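Local atomic coordinates of 3-oxo-tetronate kinase (Salmonella typhimurium, PDB entry 3DQQ), a protein that probably phosphorylates 3-oxo-tetronate at its 4-position with ATP, as a member of the four-carbon acid sugar kinase family. Residues V30-V35 with T39-C44; V47-K52 with V70-Q75. One frame throughout, in Å; residues are numbered along the deposited sequence.

Contact 1: residues V30-V35 with T39-C44; sequences VQINDV and TQPEGC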
ATOM      1  N   VAL A  30      33.620  -0.568  -3.520  1.00 33.26           N
ATOM      2  CA  VAL A  30      32.868  -1.563  -4.231  1.00 33.39           C
ATOM      3  C   VAL A  30      31.818  -2.135  -3.269  1.00 33.77           C
ATOM      4  O   VAL A  30      32.124  -2.336  -2.112  1.00 33.82           O
ATOM      5  CB  VAL A  30      33.781  -2.693  -4.646  1.00 33.52           C
ATOM      6  CG1 VAL A  30      32.921  -3.905  -4.976  1.00 34.00           C
ATOM      7  CG2 VAL A  30      34.702  -2.248  -5.779  1.00 31.21           C
ATOM      8  N   GLN A  31      30.590  -2.367  -3.729  1.00 33.97           N
ATOM      9  CA  GLN A  31      29.623  -3.146  -2.968  1.00 34.19           C
ATOM     10  C   GLN A  31      29.575  -4.516  -3.559  1.00 34.47           C
ATOM     11  O   GLN A  31      29.492  -4.634  -4.764  1.00 35.15           O
ATOM     12  CB  GLN A  31      28.241  -2.538  -3.057  1.00 34.52           C
ATOM     13  CG  GLN A  31      27.083  -3.354  -2.395  1.00 34.32           C
ATOM     14  CD  GLN A  31      25.739  -2.578  -2.441  1.00 35.52           C
ATOM     15  OE1 GLN A  31      25.736  -1.352  -2.537  1.00 37.95           O
ATOM     16  NE2 GLN A  31      24.609  -3.295  -2.375  1.00 36.80           N
ATOM     17  N   ILE A  32      29.622  -5.552  -2.724  1.00 34.71           N
ATOM     18  CA  ILE A  32      29.441  -6.933  -3.175  1.00 35.26           C
ATOM     19  C   ILE A  32      28.193  -7.477  -2.513  1.00 36.29           C
ATOM     20  O   ILE A  32      28.053  -7.348  -1.319  1.00 36.23           O
ATOM     21  CB  ILE A  32      30.623  -7.853  -2.790  1.00 34.43           C
ATOM     22  CG1 ILE A  32      31.920  -7.292  -3.364  1.00 34.00           C
ATOM     23  CG2 ILE A  32      30.328  -9.306  -3.237  1.00 32.85           C
ATOM     24  CD1 ILE A  32      33.226  -8.078  -2.997  1.00 32.87           C
ATOM     25  N   ASN A  33      27.306  -8.124  -3.264  1.00 38.16           N
ATOM     26  CA  ASN A  33      26.078  -8.689  -2.661  1.00 39.31           C
ATOM     27  C   ASN A  33      26.242 -10.140  -2.303  1.00 39.82           C
ATOM     28  O   ASN A  33      26.752 -10.903  -3.074  1.00 40.17           O
ATOM     29  CB  ASN A  33      24.901  -8.430  -3.568  1.00 39.61           C
ATOM     30  CG  ASN A  33      24.757  -6.935  -3.857  1.00 43.91           C
ATOM     31  OD1 ASN A  33      24.818  -6.096  -2.909  1.00 47.80           O
ATOM     32  ND2 ASN A  33      24.665  -6.572  -5.156  1.00 47.31           N
ATOM     33  N   ASP A  34      25.855 -10.479  -1.084  1.00 40.92           N
ATOM     34  CA  ASP A  34      26.142 -11.749  -0.455  1.00 41.85           C
ATOM     35  C   ASP A  34      27.610 -11.896  -0.118  1.00 41.71           C
ATOM     36  O   ASP A  34      28.442 -11.140  -0.608  1.00 42.84           O
ATOM     37  CB  ASP A  34      25.678 -12.894  -1.330  1.00 43.66           C
ATOM     38  CG  ASP A  34      25.106 -14.103  -0.505  1.00 51.37           C
ATOM     39  OD1 ASP A  34      25.338 -14.216   0.769  1.00 56.62           O
ATOM     40  OD2 ASP A  34      24.415 -14.947  -1.170  1.00 60.25           O
ATOM     41  N   VAL A  35      27.939 -12.867   0.722  1.00 41.28           N
ATOM     42  CA  VAL A  35      29.316 -13.108   1.111  1.00 41.17           C
ATOM     43  C   VAL A  35      30.183 -13.290  -0.095  1.00 41.90           C
ATOM     44  O   VAL A  35      29.887 -14.121  -0.931  1.00 43.36           O
ATOM     45  CB  VAL A  35      29.453 -14.378   1.956  1.00 40.89           C
ATOM     46  CG1 VAL A  35      30.924 -14.663   2.258  1.00 40.06           C
ATOM     47  CG2 VAL A  35      28.628 -14.255   3.211  1.00 39.43           C
ATOM     48  N   THR A  39      38.024 -12.382  -4.699  1.00 47.67           N
ATOM     49  CA  THR A  39      39.266 -11.836  -4.227  1.00 47.29           C
ATOM     50  C   THR A  39      39.038 -10.334  -4.107  1.00 46.67           C
ATOM     51  O   THR A  39      38.162  -9.803  -4.747  1.00 47.17           O
ATOM     52  CB  THR A  39      40.364 -12.119  -5.282  1.00 48.43           C
ATOM     53  OG1 THR A  39      41.442 -11.184  -5.107  1.00 49.98           O
ATOM     54  CG2 THR A  39      39.790 -12.062  -6.794  1.00 47.78           C
ATOM     55  N   GLN A  40      39.788  -9.607  -3.309  1.00 45.74           N
ATOM     56  CA  GLN A  40      39.408  -8.205  -3.127  1.00 45.59           C
ATOM     57  C   GLN A  40      39.392  -7.532  -4.483  1.00 44.98           C
ATOM     58  O   GLN A  40      40.357  -7.593  -5.176  1.00 45.22           O
ATOM     59  CB  GLN A  40      40.381  -7.468  -2.220  1.00 45.31           C
ATOM     60  CG  GLN A  40      39.950  -6.069  -1.921  1.00 44.65           C
ATOM     61  CD  GLN A  40      41.013  -5.235  -1.270  1.00 45.56           C
ATOM     62  OE1 GLN A  40      42.023  -5.733  -0.714  1.00 45.10           O
ATOM     63  NE2 GLN A  40      40.798  -3.934  -1.326  1.00 45.55           N
ATOM     64  N   PRO A  41      38.303  -6.882  -4.859  1.00 44.86           N
ATOM     65  CA  PRO A  41      38.311  -6.191  -6.119  1.00 45.13           C
ATOM     66  C   PRO A  41      39.330  -5.116  -6.188  1.00 45.38           C
ATOM     67  O   PRO A  41      39.711  -4.576  -5.190  1.00 45.47           O
ATOM     68  CB  PRO A  41      36.943  -5.527  -6.187  1.00 45.09           C
ATOM     69  CG  PRO A  41      36.124  -6.266  -5.300  1.00 45.82           C
ATOM     70  CD  PRO A  41      37.015  -6.744  -4.189  1.00 45.27           C
ATOM     71  N   GLU A  42      39.748  -4.802  -7.396  1.00 46.27           N
ATOM     72  CA  GLU A  42      40.621  -3.685  -7.648  1.00 47.39           C
ATOM     73  C   GLU A  42      39.876  -2.381  -7.525  1.00 45.99           C
ATOM     74  O   GLU A  42      38.644  -2.349  -7.445  1.00 46.96           O
ATOM     75  CB  GLU A  42      41.212  -3.823  -9.034  1.00 47.44           C
ATOM     76  CG  GLU A  42      42.018  -5.122  -9.127  1.00 51.17           C
ATOM     77  CD  GLU A  42      42.946  -5.208 -10.336  1.00 52.84           C
ATOM     78  OE1 GLU A  42      42.448  -5.677 -11.412  1.00 60.62           O
ATOM     79  OE2 GLU A  42      44.160  -4.838 -10.193  1.00 58.90           O
ATOM     80  N   GLY A  43      40.642  -1.312  -7.418  1.00 44.58           N
ATOM     81  CA  GLY A  43      40.125   0.031  -7.528  1.00 43.28           C
ATOM     82  C   GLY A  43      39.286   0.588  -6.404  1.00 43.32           C
ATOM     83  O   GLY A  43      38.564   1.572  -6.647  1.00 43.81           O
ATOM     84  N   CYS A  44      39.376   0.016  -5.191  1.00 42.23           N
ATOM     85  CA  CYS A  44      38.668   0.578  -4.030  1.00 41.42           C
ATOM     86  C   CYS A  44      39.374   0.451  -2.682  1.00 40.11           C
ATOM     87  O   CYS A  44      40.172  -0.437  -2.481  1.00 38.56           O
ATOM     88  CB  CYS A  44      37.340  -0.106  -3.891  1.00 41.99           C
ATOM     89  SG  CYS A  44      37.536  -1.875  -3.641  1.00 44.40           S
TER
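V30 meets the returning chain with both of its methyl groups. CG1 of V30 comes within 4.0 Å of CG of P41, while CG2 of V30 lies 3.6 Å from SG of C44 and also touches CB of P41. The side chains of V30 and P41 pass each other at a slant, and P41 and C44 both come to the valine from the side of the returning chain. I32, two residues further along the strand and on the same face, makes the third contact: its CD1 and CG of P41 approach tip to tip at 4.1 Å.

The CG1 methyl of V30 is trans to the backbone N (chi1 162°), which leaves CG2 directed at C44. In C44 the sulfur sits between its own N and carbonyl carbon (chi1 60°), turned back to the valine. No hydrogen bond crosses between 30-35 and 39-44, and the 173 Å² buried is mainly apolar.

Segment 39-44 belongs to the connection between the neighbouring parallel strands 29-33 and 46-50, and folds back over the start of the strand it left, away from the ATP-binding residues inferred by similarity. The alternation of the strand sends Q31 and N33 to its other face, where NE2 of Q31 donates to OD1 of N33 (2.9 Å) and both side chains touch helix 12-24. On the loop-covered face, L393 reaches V30 and P41, and I32 touches W71 of helix 58-74. Strand 29-33 runs between strand 46-50 and the antiparallel strand 376-382.

Contact 2: residues V47-K52 with V70-Q75; sequences VVISLK and VWLKKQ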
ATOM      1  N   VAL A  47      35.137  -1.953   1.055  1.00 33.27           N
ATOM      2  CA  VAL A  47      34.204  -2.893   0.500  1.00 32.72           C
ATOM      3  C   VAL A  47      32.971  -2.954   1.388  1.00 31.93           C
ATOM      4  O   VAL A  47      33.096  -3.106   2.576  1.00 32.49           O
ATOM      5  CB  VAL A  47      34.809  -4.294   0.358  1.00 32.16           C
ATOM      6  CG1 VAL A  47      33.769  -5.259  -0.216  1.00 31.80           C
ATOM      7  CG2 VAL A  47      35.985  -4.249  -0.538  1.00 30.26           C
ATOM      8  N   VAL A  48      31.787  -2.833   0.810  1.00 31.55           N
ATOM      9  CA  VAL A  48      30.566  -2.958   1.578  1.00 31.56           C
ATOM     10  C   VAL A  48      29.936  -4.272   1.163  1.00 32.03           C
ATOM     11  O   VAL A  48      29.568  -4.435   0.017  1.00 32.11           O
ATOM     12  CB  VAL A  48      29.609  -1.794   1.296  1.00 31.06           C
ATOM     13  CG1 VAL A  48      28.292  -2.041   1.983  1.00 28.15           C
ATOM     14  CG2 VAL A  48      30.258  -0.473   1.700  1.00 28.15           C
ATOM     15  N   ILE A  49      29.863  -5.230   2.081  1.00 32.35           N
ATOM     16  CA  ILE A  49      29.185  -6.492   1.828  1.00 32.79           C
ATOM     17  C   ILE A  49      27.728  -6.383   2.261  1.00 33.67           C
ATOM     18  O   ILE A  49      27.430  -6.095   3.421  1.00 33.62           O
ATOM     19  CB  ILE A  49      29.833  -7.641   2.607  1.00 32.53           C
ATOM     20  CG1 ILE A  49      31.282  -7.838   2.166  1.00 32.09           C
ATOM     21  CG2 ILE A  49      29.014  -8.933   2.449  1.00 31.83           C
ATOM     22  CD1 ILE A  49      32.122  -8.505   3.218  1.00 32.38           C
ATOM     23  N   SER A  50      26.820  -6.636   1.326  1.00 35.12           N
ATOM     24  CA  SER A  50      25.366  -6.591   1.574  1.00 36.16           C
ATOM     25  C   SER A  50      24.743  -7.958   1.860  1.00 35.99           C
ATOM     26  O   SER A  50      24.820  -8.820   1.045  1.00 35.79           O
ATOM     27  CB  SER A  50      24.684  -6.037   0.336  1.00 36.89           C
ATOM     28  OG  SER A  50      23.396  -5.599   0.708  1.00 40.74           O
ATOM     29  N   LEU A  51      24.114  -8.117   3.007  1.00 36.50           N
ATOM     30  CA  LEU A  51      23.480  -9.348   3.430  1.00 37.15           C
ATOM     31  C   LEU A  51      21.978  -9.125   3.622  1.00 38.17           C
ATOM     32  O   LEU A  51      21.531  -7.993   3.708  1.00 37.68           O
ATOM     33  CB  LEU A  51      24.067  -9.773   4.759  1.00 36.23           C
ATOM     34  CG  LEU A  51      25.580 -10.035   4.776  1.00 34.85           C
ATOM     35  CD1 LEU A  51      26.095 -10.430   6.212  1.00 30.04           C
ATOM     36  CD2 LEU A  51      25.951 -11.087   3.741  1.00 30.28           C
ATOM     37  N   LYS A  52      21.201 -10.206   3.672  1.00 40.17           N
ATOM     38  CA  LYS A  52      19.772 -10.111   4.032  1.00 42.16           C
ATOM     39  C   LYS A  52      19.560 -10.597   5.460  1.00 41.88           C
ATOM     40  O   LYS A  52      18.935 -11.610   5.705  1.00 42.08           O
ATOM     41  CB  LYS A  52      18.888 -10.869   3.051  1.00 43.02           C
ATOM     42  CG  LYS A  52      19.109 -10.346   1.591  1.00 46.89           C
ATOM     43  CD  LYS A  52      18.223 -11.069   0.526  1.00 47.74           C
ATOM     44  CE  LYS A  52      18.734 -10.844  -0.909  1.00 50.59           C
ATOM     45  NZ  LYS A  52      19.059 -12.181  -1.572  1.00 54.80           N
ATOM     46  N   VAL A  70      35.168 -13.389   7.849  1.00 30.60           N
ATOM     47  CA  VAL A  70      36.271 -14.264   7.470  1.00 28.91           C
ATOM     48  C   VAL A  70      36.836 -13.795   6.166  1.00 29.96           C
ATOM     49  O   VAL A  70      38.037 -13.746   5.990  1.00 30.93           O
ATOM     50  CB  VAL A  70      35.887 -15.761   7.342  1.00 28.74           C
ATOM     51  CG1 VAL A  70      36.989 -16.545   6.513  1.00 23.89           C
ATOM     52  CG2 VAL A  70      35.704 -16.418   8.733  1.00 22.71           C
ATOM     53  N   TRP A  71      35.984 -13.406   5.252  1.00 30.59           N
ATOM     54  CA  TRP A  71      36.492 -12.900   4.005  1.00 32.03           C
ATOM     55  C   TRP A  71      37.231 -11.564   4.142  1.00 32.39           C
ATOM     56  O   TRP A  71      38.299 -11.400   3.590  1.00 32.28           O
ATOM     57  CB  TRP A  71      35.357 -12.751   3.026  1.00 32.64           C
ATOM     58  CG  TRP A  71      35.782 -12.340   1.659  1.00 33.55           C
ATOM     59  CD1 TRP A  71      36.134 -13.145   0.649  1.00 32.91           C
ATOM     60  CD2 TRP A  71      35.870 -11.003   1.167  1.00 34.69           C
ATOM     61  NE1 TRP A  71      36.434 -12.401  -0.471  1.00 34.57           N
ATOM     62  CE2 TRP A  71      36.296 -11.075  -0.160  1.00 35.40           C
ATOM     63  CE3 TRP A  71      35.657  -9.751   1.735  1.00 34.18           C
ATOM     64  CZ2 TRP A  71      36.489  -9.948  -0.936  1.00 34.64           C
ATOM     65  CZ3 TRP A  71      35.846  -8.625   0.955  1.00 33.29           C
ATOM     66  CH2 TRP A  71      36.252  -8.731  -0.354  1.00 33.77           C
ATOM     67  N   LEU A  72      36.648 -10.608   4.844  1.00 32.87           N
ATOM     68  CA  LEU A  72      37.277  -9.314   5.029  1.00 33.68           C
ATOM     69  C   LEU A  72      38.643  -9.485   5.683  1.00 34.68           C
ATOM     70  O   LEU A  72      39.600  -8.835   5.297  1.00 34.09           O
ATOM     71  CB  LEU A  72      36.416  -8.416   5.907  1.00 33.03           C
ATOM     72  CG  LEU A  72      35.149  -7.839   5.291  1.00 32.25           C
ATOM     73  CD1 LEU A  72      34.283  -7.102   6.363  1.00 29.69           C
ATOM     74  CD2 LEU A  72      35.557  -6.949   4.132  1.00 28.81           C
ATOM     75  N   LYS A  73      38.735 -10.356   6.676  1.00 36.17           N
ATOM     76  CA  LYS A  73      40.015 -10.585   7.338  1.00 37.98           C
ATOM     77  C   LYS A  73      41.037 -11.178   6.375  1.00 37.61           C
ATOM     78  O   LYS A  73      42.172 -10.839   6.383  1.00 37.00           O
ATOM     79  CB  LYS A  73      39.858 -11.534   8.507  1.00 38.38           C
ATOM     80  CG  LYS A  73      39.541 -10.878   9.805  1.00 41.29           C
ATOM     81  CD  LYS A  73      39.381 -12.037  10.891  1.00 43.12           C
ATOM     82  CE  LYS A  73      39.628 -11.569  12.417  1.00 44.99           C
ATOM     83  NZ  LYS A  73      38.591 -12.173  13.334  1.00 44.73           N
ATOM     84  N   LYS A  74      40.600 -12.077   5.533  1.00 39.14           N
ATOM     85  CA  LYS A  74      41.459 -12.618   4.500  1.00 39.39           C
ATOM     86  C   LYS A  74      41.994 -11.546   3.560  1.00 38.18           C
ATOM     87  O   LYS A  74      43.061 -11.660   3.089  1.00 37.61           O
ATOM     88  CB  LYS A  74      40.657 -13.644   3.726  1.00 39.65           C
ATOM     89  CG  LYS A  74      41.406 -14.506   2.754  1.00 42.32           C
ATOM     90  CD  LYS A  74      40.531 -15.760   2.362  1.00 44.65           C
ATOM     91  CE  LYS A  74      40.273 -16.675   3.686  1.00 50.83           C
ATOM     92  NZ  LYS A  74      38.905 -17.387   3.826  1.00 51.31           N
ATOM     93  N   GLN A  75      41.240 -10.503   3.276  1.00 38.15           N
ATOM     94  CA  GLN A  75      41.737  -9.451   2.418  1.00 38.11           C
ATOM     95  C   GLN A  75      42.558  -8.423   3.181  1.00 38.03           C
ATOM     96  O   GLN A  75      43.017  -7.462   2.570  1.00 39.07           O
ATOM     97  CB  GLN A  75      40.584  -8.691   1.739  1.00 38.21           C
ATOM     98  CG  GLN A  75      39.539  -9.528   1.075  1.00 39.31           C
ATOM     99  CD  GLN A  75      40.143 -10.629   0.305  1.00 40.50           C
ATOM    100  OE1 GLN A  75      40.988 -10.405  -0.519  1.00 40.22           O
ATOM    101  NE2 GLN A  75      39.751 -11.840   0.606  1.00 45.59           N
TER
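V47 sends CG1 to the indole of W71, 4.1 Å from its CZ3. The two side chains cross at about a right angle, and the methyl comes to the ring obliquely. W71 reaches the strand because its CG is trans to the backbone N (chi1 -175°), which carries the six-membered ring across to V47 and I49. One indole face is covered from within 70-75, where CG of Q75 stands 3.5 Å above the ring plane, displaced toward the rim. On the five-membered ring, NE1 of W71 is hydrogen-bonded to O of G38.

V48 points away from the helix and packs against A15, I18 and A19 of helix 12-24. Helices 12-24 and 58-74 therefore lie on opposite faces of this parallel strand, the layering of a three-layer alpha-beta-alpha sandwich. The axes of 47-50 and 70-74 run nearly antiparallel, at 163° and 11.0 Å apart, as expected of a helix that returns along the strand preceding it.

I49 faces the helix again and does so with a single atom. Its CD1 lies 4.0 Å from CE3 of W71 and 3.7 Å from CG of L72, with the methyls of L72 close by. CB of L72 points neither at the strand nor away from it, but the branched end comes nearer and meets I49 tip to tip. S50 turns back to the opposite face, touching A15 of helix 12-24.

Overall arrangement
Contact 1 closes before contact 2 opens along the chain, and their centres are about 8 Å apart. Neighbouring parallel strands join them: N of I32 lies 3.0 Å from O of V48, and N of D34 lies 2.9 Å from O of S50, both probable hydrogen bonds. The side chains of I32 and V47 also touch, so the two apolar patches meet on one face of the sheet. A weak hydrogen bond from N of Q40 to OE1 of Q75 ties the second segments together. Both contacts belong to the sugar-binding N-terminal domain, away from the ATP-binding residues inferred by similarity at S259, G361-T364 and G404.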